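PDB 6AII: beta-agarase from Persicobacter, which probably hydrolyses the beta-1,4 linkages of agarose as a glycoside hydrolase family 16 enzyme, releasing neoagarobiose. Local coordinates for residues A[125-128]-A[129-133]. Numbering follows the deposited sequence.
Sequences KIAD and AVFAN
The buried amide of Asn133 reaches back across the loop that precedes it and holds both limbs: its OD1 accepts a hydrogen bond from Ala127 N at 2.9 Å, while its ND2 makes a weak bond to Phe131 O. This is the tight connection between strands 118-125 and 132-139, which belong to the two different sheets of the GH16 beta-sandwich, so the loop carries the chain from one sheet to the other. The N-H of Ala127 points nearly straight at OD1 (166°) but approaches from above the carbonyl plane of the amide. Asn133 has CG beside its own backbone N (chi1 -65°), which brings OD1 to the end of the Ala127 N-H. Ile126 lies against the same group, its CG2 methyl 3.7 Å from Asn133 CG, the two side chains crossing at a slant. With an alanine here in place of Asn133, the buried N-H of Ala127 would probably lose its acceptor, and Ile126 CG2 the amide it rests on. Two inverse gamma turns, centred on Asp128 and Val130, bend the chain in quick succession; each is closed by a weak bond, Ala129 N to Ala127 O and Phe131 N to Ala129 O. Farther out, Arg307 donates to Asp128 O, and backbone hydrogen bonds between Ala132 and Glu287 and between Asn133 and Asn151 tie the outgoing limb to its neighbouring strands. Phe131 places CG between its backbone N and carbonyl carbon (chi1 56°), turning the ring back toward the incoming limb, where its CZ meets the Ala127 CB methyl obliquely at 3.4 Å.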
loop_
_atom_site.group_PDB
_atom_site.type_symbol
_atom_site.label_atom_id
_atom_site.label_comp_id
_atom_site.label_asym_id
_atom_site.label_seq_id
_atom_site.Cartn_x
_atom_site.Cartn_y
_atom_site.Cartn_z
ATOM N N LYS A 125 11.000 -2.449 -2.199
ATOM C CA LYS A 125 12.018 -1.485 -1.848
ATOM C C LYS A 125 11.432 -0.090 -2.111
ATOM O O LYS A 125 11.282 0.310 -3.265
ATOM C CB LYS A 125 13.278 -1.687 -2.684
ATOM C CG LYS A 125 14.574 -1.249 -2.036
ATOM C CD LYS A 125 14.716 0.185 -1.915
ATOM C CE LYS A 125 14.792 0.930 -3.219
ATOM N NZ LYS A 125 14.923 2.387 -2.898
ATOM N N ILE A 126 11.018 0.507 -1.030
ATOM C CA ILE A 126 10.414 1.866 -1.072
ATOM C C ILE A 126 11.424 2.835 -1.712
ATOM O O ILE A 126 12.613 2.777 -1.433
ATOM C CB ILE A 126 9.974 2.226 0.336
ATOM C CG1 ILE A 126 8.679 1.439 0.637
ATOM C CG2 ILE A 126 9.741 3.759 0.457
ATOM C CD1 ILE A 126 8.255 1.354 2.035
ATOM N N ALA A 127 10.933 3.685 -2.608
ATOM C CA ALA A 127 11.773 4.672 -3.286
ATOM C C ALA A 127 12.434 5.612 -2.270
ATOM O O ALA A 127 11.782 6.085 -1.354
ATOM C CB ALA A 127 10.965 5.461 -4.244
ATOM N N ASP A 128 13.736 5.876 -2.535
ATOM C CA ASP A 128 14.433 6.850 -1.732
ATOM C C ASP A 128 14.213 8.223 -2.358
ATOM O O ASP A 128 15.097 8.804 -2.903
ATOM C CB ASP A 128 15.899 6.489 -1.608
ATOM C CG ASP A 128 16.621 7.333 -0.580
ATOM O OD1 ASP A 128 15.941 8.139 0.104
ATOM O OD2 ASP A 128 17.861 7.091 -0.477
ATOM N N ALA A 129 12.979 8.652 -2.247
ATOM C CA ALA A 129 12.460 9.843 -2.954
ATOM C C ALA A 129 11.245 10.348 -2.203
ATOM O O ALA A 129 10.623 9.635 -1.426
ATOM C CB ALA A 129 12.109 9.489 -4.375
ATOM N N VAL A 130 10.885 11.605 -2.416
ATOM C CA VAL A 130 9.792 12.222 -1.659
ATOM C C VAL A 130 8.466 12.026 -2.402
ATOM O O VAL A 130 8.024 12.944 -3.157
ATOM C CB VAL A 130 10.075 13.703 -1.349
ATOM C CG1 VAL A 130 9.018 14.266 -0.414
ATOM C CG2 VAL A 130 11.418 13.759 -0.639
ATOM N N PHE A 131 7.849 10.837 -2.225
ATOM C CA PHE A 131 6.524 10.585 -2.763
ATOM C C PHE A 131 5.936 9.373 -2.056
ATOM O O PHE A 131 6.688 8.614 -1.413
ATOM C CB PHE A 131 6.540 10.422 -4.296
ATOM C CG PHE A 131 7.417 9.404 -4.961
ATOM C CD1 PHE A 131 7.219 8.039 -4.782
ATOM C CD2 PHE A 131 8.481 9.811 -5.760
ATOM C CE1 PHE A 131 8.051 7.109 -5.395
ATOM C CE2 PHE A 131 9.277 8.887 -6.411
ATOM C CZ PHE A 131 9.081 7.541 -6.208
ATOM N N ALA A 132 4.655 9.152 -2.249
ATOM C CA ALA A 132 3.929 8.042 -1.612
ATOM C C ALA A 132 4.209 6.737 -2.343
ATOM O O ALA A 132 4.261 6.706 -3.568
ATOM C CB ALA A 132 2.457 8.285 -1.574
ATOM N N ASN A 133 4.470 5.689 -1.529
ATOM C CA ASN A 133 4.703 4.338 -1.982
ATOM C C ASN A 133 3.612 3.489 -1.306
ATOM O O ASN A 133 3.630 3.333 -0.099
ATOM C CB ASN A 133 6.087 3.856 -1.570
ATOM C CG ASN A 133 7.247 4.587 -2.189
ATOM O OD1 ASN A 133 8.022 3.895 -2.888
ATOM N ND2 ASN A 133 7.450 5.890 -1.853
#